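Sister chromatid cohesion protein (Chaetomium thermophilum, PDB 5T8V) probably loads cohesin onto chromatin as a member of the SCC2/Nipped-B family, the present chain being its C-terminal HEAT-repeat part. Local coordinates at residues A[775-780]-A[820-825]; A[795-800]-A[847-852]; A[814-819]-A[853-858]; A[841-846]-A[882-887]. All coordinates share one frame; numbering follows the deposited sequence.

Contact 1: residues A[775-780]-A[820-825]; sequences EHVILM and GSMFDL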
loop_
_atom_site.group_PDB
_atom_site.type_symbol
_atom_site.label_atom_id
_atom_site.label_comp_id
_atom_site.label_asym_id
_atom_site.label_seq_id
_atom_site.Cartn_x
_atom_site.Cartn_y
_atom_site.Cartn_z
ATOM N N GLU A 775 -11.620 4.296 35.378
ATOM C CA GLU A 775 -10.846 3.832 34.233
ATOM C C GLU A 775 -9.958 4.944 33.691
ATOM O O GLU A 775 -8.800 4.703 33.331
ATOM C CB GLU A 775 -11.782 3.306 33.144
ATOM C CG GLU A 775 -11.099 2.417 32.122
ATOM C CD GLU A 775 -10.534 1.153 32.740
ATOM O OE1 GLU A 775 -10.910 0.830 33.886
ATOM O OE2 GLU A 775 -9.708 0.487 32.082
ATOM N N HIS A 776 -10.478 6.170 33.628
ATOM C CA HIS A 776 -9.663 7.301 33.197
ATOM C C HIS A 776 -8.416 7.433 34.064
ATOM O O HIS A 776 -7.285 7.413 33.562
ATOM C CB HIS A 776 -10.489 8.588 33.239
ATOM C CG HIS A 776 -11.281 8.843 31.996
ATOM N ND1 HIS A 776 -10.936 9.814 31.080
ATOM C CD2 HIS A 776 -12.404 8.257 31.516
ATOM C CE1 HIS A 776 -11.810 9.814 30.090
ATOM N NE2 HIS A 776 -12.711 8.879 30.329
ATOM N N VAL A 777 -8.605 7.557 35.380
ATOM C CA VAL A 777 -7.469 7.765 36.276
ATOM C C VAL A 777 -6.475 6.616 36.154
ATOM O O VAL A 777 -5.260 6.831 36.066
ATOM C CB VAL A 777 -7.944 7.953 37.731
ATOM C CG1 VAL A 777 -8.831 6.811 38.178
ATOM C CG2 VAL A 777 -6.752 8.086 38.667
ATOM N N ILE A 778 -6.970 5.377 36.146
ATOM C CA ILE A 778 -6.065 4.234 36.062
ATOM C C ILE A 778 -5.262 4.296 34.770
ATOM O O ILE A 778 -4.041 4.100 34.767
ATOM C CB ILE A 778 -6.846 2.913 36.187
ATOM C CG1 ILE A 778 -7.467 2.805 37.583
ATOM C CG2 ILE A 778 -5.921 1.717 35.939
ATOM C CD1 ILE A 778 -8.379 1.606 37.776
ATOM N N LEU A 779 -5.934 4.579 33.653
ATOM C CA LEU A 779 -5.235 4.670 32.375
ATOM C C LEU A 779 -4.165 5.752 32.410
ATOM O O LEU A 779 -3.089 5.592 31.819
ATOM C CB LEU A 779 -6.230 4.940 31.247
ATOM C CG LEU A 779 -7.180 3.797 30.877
ATOM C CD1 LEU A 779 -8.171 4.266 29.825
ATOM C CD2 LEU A 779 -6.421 2.576 30.383
ATOM N N MET A 780 -4.440 6.862 33.096
ATOM C CA MET A 780 -3.432 7.909 33.226
ATOM C C MET A 780 -2.236 7.414 34.030
ATOM O O MET A 780 -1.083 7.582 33.616
ATOM C CB MET A 780 -4.046 9.147 33.879
ATOM C CG MET A 780 -5.151 9.788 33.058
ATOM S SD MET A 780 -5.767 11.308 33.794
ATOM C CE MET A 780 -4.392 12.401 33.486
ATOM N N GLY A 820 -9.589 14.636 42.405
ATOM C CA GLY A 820 -10.379 14.167 43.528
ATOM C C GLY A 820 -10.548 12.663 43.544
ATOM O O GLY A 820 -10.614 12.052 44.613
ATOM N N SER A 821 -10.623 12.043 42.364
ATOM C CA SER A 821 -10.653 10.587 42.302
ATOM C C SER A 821 -9.322 10.001 42.752
ATOM O O SER A 821 -9.280 9.129 43.626
ATOM C CB SER A 821 -10.994 10.130 40.884
ATOM O OG SER A 821 -11.073 8.717 40.813
ATOM N N MET A 822 -8.217 10.485 42.176
ATOM C CA MET A 822 -6.899 9.986 42.555
ATOM C C MET A 822 -6.725 9.999 44.068
ATOM O O MET A 822 -6.212 9.037 44.650
ATOM C CB MET A 822 -5.803 10.822 41.891
ATOM C CG MET A 822 -6.025 11.098 40.419
ATOM S SD MET A 822 -4.499 11.402 39.516
ATOM C CE MET A 822 -5.144 11.945 37.936
ATOM N N PHE A 823 -7.149 11.083 44.725
ATOM C CA PHE A 823 -7.120 11.100 46.183
ATOM C C PHE A 823 -8.140 10.135 46.769
ATOM O O PHE A 823 -7.894 9.541 47.825
ATOM C CB PHE A 823 -7.369 12.513 46.706
ATOM C CG PHE A 823 -6.191 13.430 46.560
ATOM C CD1 PHE A 823 -5.114 13.336 47.425
ATOM C CD2 PHE A 823 -6.163 14.391 45.565
ATOM C CE1 PHE A 823 -4.029 14.181 47.296
ATOM C CE2 PHE A 823 -5.082 15.237 45.431
ATOM C CZ PHE A 823 -4.013 15.133 46.298
ATOM N N ASP A 824 -9.287 9.968 46.106
ATOM C CA ASP A 824 -10.271 8.998 46.567
ATOM C C ASP A 824 -9.733 7.576 46.471
ATOM O O ASP A 824 -10.170 6.697 47.222
ATOM C CB ASP A 824 -11.563 9.139 45.757
ATOM C CG ASP A 824 -12.673 8.243 46.268
ATOM O OD1 ASP A 824 -12.699 7.959 47.484
ATOM O OD2 ASP A 824 -13.522 7.825 45.452
ATOM N N LEU A 825 -8.790 7.333 45.560
ATOM C CA LEU A 825 -8.130 6.037 45.463
ATOM C C LEU A 825 -7.057 5.839 46.525
ATOM O O LEU A 825 -6.503 4.739 46.623
ATOM C CB LEU A 825 -7.509 5.865 44.073
ATOM C CG LEU A 825 -8.430 5.352 42.962
ATOM C CD1 LEU A 825 -9.612 6.281 42.729
ATOM C CD2 LEU A 825 -7.642 5.167 41.672
#
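No ring or other flat group enters the interface where V777 meets S821, M822 and L825, so there are no faces or edges to divide; the contact is made by branched and thioether side chains. V777 points at the other helix and uses both methyls. V777 CG2 lies 3.6 Å from M822 CG, and the two side chains slide past each other in opposite directions. V777 CG1 takes the crowded position between backbone N and carbonyl carbon (chi1 54°), and from there it meets L825 CD2 tip to tip at 4.0 Å. V777 CG1 also lies 4.0 Å from S821 OG, a van der Waals approach to a hydroxyl. M822 is extended beyond CG, and its CE approaches M780 SD at 4.2 Å. Around them, M780 packs on W756 and F849, and M822 on V842 and V845 of helix 839-852.

The segment axes pass 10.0 Å apart at 82°, nearly perpendicular, consistent with V777 making three of the four residue contacts. Such a crossing joins helices 773-786 and 808-824 within the HEAT-repeat solenoid. An alanine at V777 would probably open a gap beside M822 CG and L825 CD2, the mates of the two lost methyls. With only apolar and van der Waals contacts across it, the crossing is governed by shape rather than by directional bonds.

Contact 2: residues A[795-800]-A[847-852]; sequences KVLQAL and MIFAKA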
loop_
_atom_site.group_PDB
_atom_site.type_symbol
_atom_site.label_atom_id
_atom_site.label_comp_id
_atom_site.label_asym_id
_atom_site.label_seq_id
_atom_site.Cartn_x
_atom_site.Cartn_y
_atom_site.Cartn_z
ATOM N N LYS A 795 2.649 20.191 30.221
ATOM C CA LYS A 795 2.376 21.238 29.244
ATOM C C LYS A 795 1.070 21.011 28.491
ATOM O O LYS A 795 0.494 21.976 27.976
ATOM C CB LYS A 795 3.542 21.357 28.262
ATOM C CG LYS A 795 4.762 22.049 28.858
ATOM C CD LYS A 795 4.530 23.549 29.048
ATOM C CE LYS A 795 5.451 24.134 30.110
ATOM N NZ LYS A 795 5.050 23.733 31.492
ATOM N N VAL A 796 0.584 19.771 28.414
ATOM C CA VAL A 796 -0.741 19.532 27.849
ATOM C C VAL A 796 -1.812 20.103 28.770
ATOM O O VAL A 796 -2.736 20.795 28.324
ATOM C CB VAL A 796 -0.962 18.028 27.598
ATOM C CG1 VAL A 796 -2.368 17.770 27.062
ATOM C CG2 VAL A 796 0.074 17.490 26.626
ATOM N N LEU A 797 -1.704 19.819 30.070
ATOM C CA LEU A 797 -2.674 20.341 31.025
ATOM C C LEU A 797 -2.639 21.863 31.075
ATOM O O LEU A 797 -3.682 22.509 31.224
ATOM C CB LEU A 797 -2.412 19.756 32.414
ATOM C CG LEU A 797 -2.994 18.368 32.686
ATOM C CD1 LEU A 797 -2.423 17.799 33.974
ATOM C CD2 LEU A 797 -4.514 18.425 32.758
ATOM N N GLN A 798 -1.449 22.456 30.956
ATOM C CA GLN A 798 -1.360 23.913 30.981
ATOM C C GLN A 798 -1.897 24.521 29.691
ATOM O O GLN A 798 -2.599 25.539 29.725
ATOM C CB GLN A 798 0.083 24.348 31.228
ATOM C CG GLN A 798 0.456 24.371 32.700
ATOM C CD GLN A 798 1.899 24.759 32.934
ATOM O OE1 GLN A 798 2.684 24.878 31.992
ATOM N NE2 GLN A 798 2.259 24.963 34.196
ATOM N N ALA A 799 -1.585 23.914 28.545
ATOM C CA ALA A 799 -2.156 24.364 27.282
ATOM C C ALA A 799 -3.653 24.100 27.193
ATOM O O ALA A 799 -4.306 24.635 26.290
ATOM C CB ALA A 799 -1.447 23.682 26.112
ATOM N N LEU A 800 -4.207 23.299 28.101
ATOM C CA LEU A 800 -5.623 22.954 28.095
ATOM C C LEU A 800 -6.441 23.803 29.060
ATOM O O LEU A 800 -7.548 24.226 28.716
ATOM C CB LEU A 800 -5.793 21.471 28.447
ATOM C CG LEU A 800 -7.139 20.787 28.189
ATOM C CD1 LEU A 800 -6.921 19.289 28.112
ATOM C CD2 LEU A 800 -8.169 21.098 29.263
ATOM N N MET A 847 1.429 14.570 41.103
ATOM C CA MET A 847 2.544 15.509 41.141
ATOM C C MET A 847 2.490 16.470 39.957
ATOM O O MET A 847 2.458 17.695 40.127
ATOM C CB MET A 847 3.850 14.712 41.143
ATOM C CG MET A 847 5.124 15.516 41.259
ATOM S SD MET A 847 6.538 14.397 41.184
ATOM C CE MET A 847 7.901 15.522 41.447
ATOM N N ILE A 848 2.477 15.920 38.741
ATOM C CA ILE A 848 2.469 16.753 37.543
ATOM C C ILE A 848 1.167 17.534 37.424
ATOM O O ILE A 848 1.148 18.633 36.856
ATOM C CB ILE A 848 2.735 15.890 36.296
ATOM C CG1 ILE A 848 1.724 14.739 36.205
ATOM C CG2 ILE A 848 4.173 15.377 36.326
ATOM C CD1 ILE A 848 2.008 13.735 35.110
ATOM N N PHE A 849 0.065 17.003 37.960
ATOM C CA PHE A 849 -1.166 17.787 38.009
ATOM C C PHE A 849 -0.986 19.032 38.868
ATOM O O PHE A 849 -1.310 20.147 38.443
ATOM C CB PHE A 849 -2.316 16.934 38.541
ATOM C CG PHE A 849 -3.204 16.391 37.468
ATOM C CD1 PHE A 849 -2.889 15.207 36.827
ATOM C CD2 PHE A 849 -4.350 17.069 37.093
ATOM C CE1 PHE A 849 -3.700 14.707 35.838
ATOM C CE2 PHE A 849 -5.170 16.573 36.102
ATOM C CZ PHE A 849 -4.844 15.391 35.473
ATOM N N ALA A 850 -0.474 18.859 40.088
ATOM C CA ALA A 850 -0.225 20.004 40.953
ATOM C C ALA A 850 0.732 20.990 40.297
ATOM O O ALA A 850 0.594 22.207 40.464
ATOM C CB ALA A 850 0.325 19.533 42.297
ATOM N N LYS A 851 1.712 20.485 39.543
ATOM C CA LYS A 851 2.595 21.381 38.803
ATOM C C LYS A 851 1.821 22.169 37.753
ATOM O O LYS A 851 2.077 23.361 37.548
ATOM C CB LYS A 851 3.725 20.580 38.153
ATOM C CG LYS A 851 4.415 21.266 36.973
ATOM C CD LYS A 851 5.046 22.600 37.353
ATOM C CE LYS A 851 5.580 23.317 36.121
ATOM N NZ LYS A 851 6.026 24.708 36.417
ATOM N N ALA A 852 0.864 21.524 37.084
ATOM C CA ALA A 852 0.152 22.184 35.993
ATOM C C ALA A 852 -0.816 23.238 36.519
ATOM O O ALA A 852 -0.819 24.381 36.047
ATOM C CB ALA A 852 -0.589 21.147 35.151
#
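L797 sets its CD1 methyl squarely over one face of the F849 ring, 3.5 Å from the centroid and 5° off the ring normal. This is a CH-pi contact in which the two side chains cross at about a right angle. CD2 of L797 also touches the ring, at CE2, and L797 CB meets A852 CB at 3.6 Å. Beside this apolar pair runs Q798: its CG lies 3.6 Å from A852 O, and its NE2 lies at the same range from that oxygen without making a hydrogen bond. The side chain, with CG anti to the carbonyl carbon and the chain extended beyond it, reaches the backbone oxygens of K851 and A852.

One step outward, K795 NZ donates to Q798 OE1 at 2.7 Å, coming from above the carbonyl plane by 38°. This bond lies within helix 791-801 and helps fix the rotation of the amide. K851 NZ stands 5.1 Å from K795 NZ, a like-charge pair at the exposed rim. The F849 ring is in turn braced by V819 and M822 of helix 808-824, and L797 by C815 and F757.

Helices 791-801 and 839-852, with segment axes 9.0 Å apart, thus pack side by side in the HEAT-repeat solenoid. Replacing Q798 by an alanine would probably leave K795 NZ without its acceptor and free to swing. The contact therefore grades from an aromatic, apolar interior to a charged rim, where Q798 OE1 gives K795 NZ an acceptor, while D794, which touches K851, is likely to temper the charge there.

Contact 3: residues A[814-819]-A[853-858]; sequences VCRKLV and EASLFT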
loop_
_atom_site.group_PDB
_atom_site.type_symbol
_atom_site.label_atom_id
_atom_site.label_comp_id
_atom_site.label_asym_id
_atom_site.label_seq_id
_atom_site.Cartn_x
_atom_site.Cartn_y
_atom_site.Cartn_z
ATOM N N VAL A 814 -13.556 18.735 35.300
ATOM C CA VAL A 814 -13.284 17.330 35.011
ATOM C C VAL A 814 -11.902 16.951 35.527
ATOM O O VAL A 814 -11.691 15.835 36.016
ATOM C CB VAL A 814 -13.432 17.043 33.503
ATOM C CG1 VAL A 814 -12.188 17.473 32.724
ATOM C CG2 VAL A 814 -13.736 15.569 33.271
ATOM N N CYS A 815 -10.940 17.873 35.427
ATOM C CA CYS A 815 -9.646 17.660 36.064
ATOM C C CYS A 815 -9.772 17.728 37.579
ATOM O O CYS A 815 -9.084 16.997 38.300
ATOM C CB CYS A 815 -8.634 18.691 35.566
ATOM S SG CYS A 815 -8.183 18.522 33.826
ATOM N N ARG A 816 -10.649 18.599 38.083
ATOM C CA ARG A 816 -10.868 18.657 39.524
ATOM C C ARG A 816 -11.375 17.321 40.050
ATOM O O ARG A 816 -10.913 16.842 41.092
ATOM C CB ARG A 816 -11.852 19.778 39.866
ATOM C CG ARG A 816 -12.257 19.814 41.335
ATOM C CD ARG A 816 -12.979 21.101 41.705
ATOM N NE ARG A 816 -12.082 22.259 41.702
ATOM C CZ ARG A 816 -12.128 23.274 40.840
ATOM N NH1 ARG A 816 -13.044 23.316 39.880
ATOM N NH2 ARG A 816 -11.253 24.265 40.945
ATOM N N LYS A 817 -12.320 16.700 39.343
ATOM C CA LYS A 817 -12.852 15.417 39.784
ATOM C C LYS A 817 -11.926 14.255 39.450
ATOM O O LYS A 817 -12.011 13.209 40.103
ATOM C CB LYS A 817 -14.236 15.182 39.175
ATOM C CG LYS A 817 -15.300 16.124 39.730
ATOM C CD LYS A 817 -16.710 15.562 39.583
ATOM C CE LYS A 817 -17.283 15.808 38.196
ATOM N NZ LYS A 817 -17.541 17.254 37.942
ATOM N N LEU A 818 -11.049 14.408 38.455
ATOM C CA LEU A 818 -9.995 13.421 38.248
ATOM C C LEU A 818 -9.038 13.405 39.433
ATOM O O LEU A 818 -8.801 12.355 40.041
ATOM C CB LEU A 818 -9.240 13.716 36.951
ATOM C CG LEU A 818 -9.866 13.197 35.655
ATOM C CD1 LEU A 818 -9.159 13.799 34.452
ATOM C CD2 LEU A 818 -9.811 11.677 35.593
ATOM N N VAL A 819 -8.483 14.569 39.778
ATOM C CA VAL A 819 -7.632 14.680 40.962
ATOM C C VAL A 819 -8.367 14.148 42.186
ATOM O O VAL A 819 -7.851 13.305 42.933
ATOM C CB VAL A 819 -7.188 16.141 41.161
ATOM C CG1 VAL A 819 -6.433 16.316 42.478
ATOM C CG2 VAL A 819 -6.326 16.598 39.988
ATOM N N GLU A 853 -1.652 22.871 37.489
ATOM C CA GLU A 853 -2.663 23.792 38.003
ATOM C C GLU A 853 -3.024 23.363 39.418
ATOM O O GLU A 853 -3.719 22.359 39.601
ATOM C CB GLU A 853 -3.891 23.803 37.100
ATOM C CG GLU A 853 -4.999 24.732 37.561
ATOM C CD GLU A 853 -4.568 26.186 37.595
ATOM O OE1 GLU A 853 -3.699 26.566 36.783
ATOM O OE2 GLU A 853 -5.095 26.945 38.437
ATOM N N ALA A 854 -2.562 24.128 40.408
ATOM C CA ALA A 854 -2.818 23.803 41.804
ATOM C C ALA A 854 -4.242 24.121 42.240
ATOM O O ALA A 854 -4.688 23.606 43.271
ATOM C CB ALA A 854 -1.838 24.555 42.703
ATOM N N SER A 855 -4.961 24.955 41.485
ATOM C CA SER A 855 -6.339 25.287 41.832
ATOM C C SER A 855 -7.216 24.049 41.981
ATOM O O SER A 855 -8.247 24.112 42.659
ATOM C CB SER A 855 -6.934 26.210 40.767
ATOM O OG SER A 855 -8.331 26.357 40.945
ATOM N N LEU A 856 -6.831 22.930 41.367
ATOM C CA LEU A 856 -7.661 21.732 41.382
ATOM C C LEU A 856 -7.632 21.014 42.724
ATOM O O LEU A 856 -8.497 20.168 42.976
ATOM C CB LEU A 856 -7.204 20.777 40.278
ATOM C CG LEU A 856 -7.228 21.361 38.864
ATOM C CD1 LEU A 856 -6.283 20.602 37.950
ATOM C CD2 LEU A 856 -8.639 21.338 38.307
ATOM N N PHE A 857 -6.672 21.331 43.587
ATOM C CA PHE A 857 -6.493 20.624 44.845
ATOM C C PHE A 857 -7.181 21.368 45.983
ATOM O O PHE A 857 -7.369 22.585 45.932
ATOM C CB PHE A 857 -5.005 20.449 45.159
ATOM C CG PHE A 857 -4.285 19.545 44.196
ATOM C CD1 PHE A 857 -3.982 19.975 42.914
ATOM C CD2 PHE A 857 -3.907 18.267 44.572
ATOM C CE1 PHE A 857 -3.324 19.146 42.026
ATOM C CE2 PHE A 857 -3.246 17.435 43.688
ATOM C CZ PHE A 857 -2.955 17.875 42.415
ATOM N N THR A 858 -7.555 20.616 47.017
ATOM C CA THR A 858 -8.198 21.163 48.201
ATOM C C THR A 858 -7.408 20.772 49.444
ATOM O O THR A 858 -6.619 19.823 49.434
ATOM C CB THR A 858 -9.648 20.672 48.331
ATOM O OG1 THR A 858 -9.663 19.263 48.594
ATOM C CG2 THR A 858 -10.428 20.953 47.056
#
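Apolar packing dominates where L856 inserts its CD2 methyl against helix 808-824. L856 CD2 lies 3.8 Å from C815 CB, and it also rests on R816 CB and on the backbone around R816 N. The first torsion of L856 sets CG anti to the carbonyl carbon (chi1 -58°), on the way to that surface. L856 CB has a looser neighbour in V819 CG2, at 4.3 Å.

The aromatic contact belongs to V819 and F857, whose side chains cross at about a right angle. V819 CG1 sits 3.6 Å above the plane of the F857 ring, offset toward the rim, and its line to the centroid is 19° off the normal, a CH-pi approach. L846 and A850 of helix 839-852 also touch the ring, and V819 packs in addition on L846.

In the HEAT-repeat solenoid this is a meeting of a helix with a turn. Segment 853-858 links helix 839-852 to helix 859-862: E853 is the first residue to leave the helical conformation, and F857 N then bonds back to A854 O at 3.0 Å. The turn packs L856 and F857 against C815, R816 and V819 of helix 808-824.

The polar part is slight. R816 NH2 donates to S855 O in a weak hydrogen bond of 3.5 Å with an N-H...O angle of 157°, the oxygen lying at the edge of the guanidinium, near its plane. S855 OG is 3.6 Å from R816 NH2. Beyond F857, T858 N is hydrogen-bonded to the side chain of Q861.

Contact 4: residues A[841-846]-A[882-887]; sequences DVLQVL and RAVVVI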
loop_
_atom_site.group_PDB
_atom_site.type_symbol
_atom_site.label_atom_id
_atom_site.label_comp_id
_atom_site.label_asym_id
_atom_site.label_seq_id
_atom_site.Cartn_x
_atom_site.Cartn_y
_atom_site.Cartn_z
ATOM N N ASP A 841 2.439 5.244 42.212
ATOM C CA ASP A 841 2.169 5.540 40.810
ATOM C C ASP A 841 1.085 6.599 40.654
ATOM O O ASP A 841 1.133 7.400 39.714
ATOM C CB ASP A 841 1.773 4.259 40.080
ATOM C CG ASP A 841 2.872 3.216 40.098
ATOM O OD1 ASP A 841 4.057 3.607 40.174
ATOM O OD2 ASP A 841 2.554 2.008 40.033
ATOM N N VAL A 842 0.097 6.617 41.551
ATOM C CA VAL A 842 -0.923 7.661 41.509
ATOM C C VAL A 842 -0.310 9.012 41.856
ATOM O O VAL A 842 -0.619 10.036 41.231
ATOM C CB VAL A 842 -2.084 7.309 42.457
ATOM C CG1 VAL A 842 -3.120 8.428 42.484
ATOM C CG2 VAL A 842 -2.736 5.997 42.041
ATOM N N LEU A 843 0.564 9.042 42.861
ATOM C CA LEU A 843 1.193 10.294 43.248
ATOM C C LEU A 843 2.125 10.822 42.169
ATOM O O LEU A 843 2.377 12.030 42.127
ATOM C CB LEU A 843 1.951 10.109 44.561
ATOM C CG LEU A 843 1.041 9.765 45.743
ATOM C CD1 LEU A 843 1.863 9.281 46.916
ATOM C CD2 LEU A 843 0.195 10.963 46.145
ATOM N N GLN A 844 2.637 9.956 41.291
ATOM C CA GLN A 844 3.458 10.456 40.194
ATOM C C GLN A 844 2.651 11.317 39.228
ATOM O O GLN A 844 3.191 12.269 38.655
ATOM C CB GLN A 844 4.118 9.294 39.449
ATOM C CG GLN A 844 5.322 8.709 40.172
ATOM C CD GLN A 844 6.380 9.756 40.475
ATOM O OE1 GLN A 844 6.606 10.111 41.631
ATOM N NE2 GLN A 844 7.026 10.264 39.431
ATOM N N VAL A 845 1.369 11.011 39.041
ATOM C CA VAL A 845 0.519 11.823 38.170
ATOM C C VAL A 845 -0.088 12.996 38.935
ATOM O O VAL A 845 -0.208 14.101 38.395
ATOM C CB VAL A 845 -0.569 10.950 37.504
ATOM C CG1 VAL A 845 -1.355 10.157 38.524
ATOM C CG2 VAL A 845 -1.516 11.806 36.665
ATOM N N LEU A 846 -0.476 12.785 40.196
ATOM C CA LEU A 846 -0.915 13.912 41.012
ATOM C C LEU A 846 0.162 14.984 41.096
ATOM O O LEU A 846 -0.148 16.179 41.147
ATOM C CB LEU A 846 -1.293 13.434 42.414
ATOM C CG LEU A 846 -2.682 12.816 42.571
ATOM C CD1 LEU A 846 -2.839 12.198 43.951
ATOM C CD2 LEU A 846 -3.755 13.868 42.336
ATOM N N ARG A 882 9.247 12.722 47.551
ATOM C CA ARG A 882 9.388 13.860 46.649
ATOM C C ARG A 882 8.037 14.266 46.078
ATOM O O ARG A 882 7.742 15.461 45.942
ATOM C CB ARG A 882 10.373 13.527 45.529
ATOM C CG ARG A 882 10.944 14.759 44.838
ATOM C CD ARG A 882 12.036 14.398 43.842
ATOM N NE ARG A 882 11.534 14.336 42.470
ATOM C CZ ARG A 882 11.531 15.357 41.615
ATOM N NH1 ARG A 882 11.050 15.191 40.389
ATOM N NH2 ARG A 882 12.006 16.544 41.976
ATOM N N ALA A 883 7.192 13.284 45.755
ATOM C CA ALA A 883 5.865 13.589 45.235
ATOM C C ALA A 883 5.078 14.452 46.213
ATOM O O ALA A 883 4.576 15.521 45.849
ATOM C CB ALA A 883 5.111 12.295 44.930
ATOM N N VAL A 884 4.968 14.012 47.470
ATOM C CA VAL A 884 4.123 14.734 48.418
ATOM C C VAL A 884 4.713 16.103 48.734
ATOM O O VAL A 884 3.982 17.098 48.822
ATOM C CB VAL A 884 3.893 13.901 49.695
ATOM C CG1 VAL A 884 3.217 12.581 49.349
ATOM C CG2 VAL A 884 5.192 13.658 50.446
ATOM N N VAL A 885 6.036 16.190 48.907
ATOM C CA VAL A 885 6.620 17.492 49.226
ATOM C C VAL A 885 6.455 18.452 48.056
ATOM O O VAL A 885 6.303 19.662 48.257
ATOM C CB VAL A 885 8.100 17.362 49.634
ATOM C CG1 VAL A 885 8.240 16.458 50.850
ATOM C CG2 VAL A 885 8.932 16.843 48.483
ATOM N N VAL A 886 6.480 17.943 46.822
ATOM C CA VAL A 886 6.252 18.810 45.670
ATOM C C VAL A 886 4.788 19.226 45.599
ATOM O O VAL A 886 4.469 20.358 45.215
ATOM C CB VAL A 886 6.710 18.110 44.378
ATOM C CG1 VAL A 886 6.189 18.842 43.142
ATOM C CG2 VAL A 886 8.228 18.042 44.339
ATOM N N ILE A 887 3.876 18.326 45.966
ATOM C CA ILE A 887 2.459 18.668 45.948
ATOM C C ILE A 887 2.160 19.744 46.984
ATOM O O ILE A 887 1.359 20.653 46.737
ATOM C CB ILE A 887 1.601 17.408 46.162
ATOM C CG1 ILE A 887 1.743 16.471 44.959
ATOM C CG2 ILE A 887 0.128 17.780 46.357
ATOM C CD1 ILE A 887 1.169 15.086 45.176
#
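A883, which meets L843 across the interface, accepts at its carbonyl oxygen a backbone bond from I887 N of 2.9 Å, as short as any sound polar bond here. It is an ordinary helical bond within 882-887, and its consequence is positional: A883 and I887 lie one turn apart, and both point at the opposing helix. A883 brings its single methyl, CB, to L843 CB at 3.9 Å, the small side chain letting the backbones come near, with a separation of 6.1 Å between L843 CA and A883 CA. One turn on, L846 CA and I887 CA are 7.6 Å apart, and a longer side chain spans the distance. In I887, CG1 is anti to the carbonyl carbon (chi1 -67°); with CD1 anti to CA (chi2 168°) the side chain is extended, and I887 CD1 lies 4.1 Å from L846 CB.

Helices 839-852 and 878-891 pack here as neighbours in the HEAT-repeat solenoid, their segment axes 9.1 Å apart and inclined by 30°. Helix 919-935 lies on a further side of 878-891, where R882 NH2 forms a salt bridge with D924.

The two branches of L843 are divided between partners. L843 CD1 comes to V884 CG1 at 4.3 Å, and CD2 stands at the same range from I887 CD1, so that this one leucine touches three residues of the other helix. Q844 points away from 882-887, yet bends its OE1 back to the methyl of A883 at the border of the contact. L846 also packs on F823.

Overall arrangement
Contacts 1, 3 and 4 are mainly buried, whereas contact 2 runs from the interior out to an exposed rim and carries the lysines. Helix 808-824 serves contacts 1 and 3, helix 839-852 contacts 2 and 4, and contact 3 adds the turn that follows 839-852. Three are helix-helix crossings, near perpendicular in contact 1 but 37° and 30° in contacts 2 and 4. Contacts 1 and 4 are almost wholly aliphatic or thioether, with a hydroxyl or amide oxygen at van der Waals range; contacts 2 and 3 add methyl-over-ring packing. F857 touches F823 of contact 1, so the buried parts of the four adjoin one another, with centres 10 to 16 Å apart.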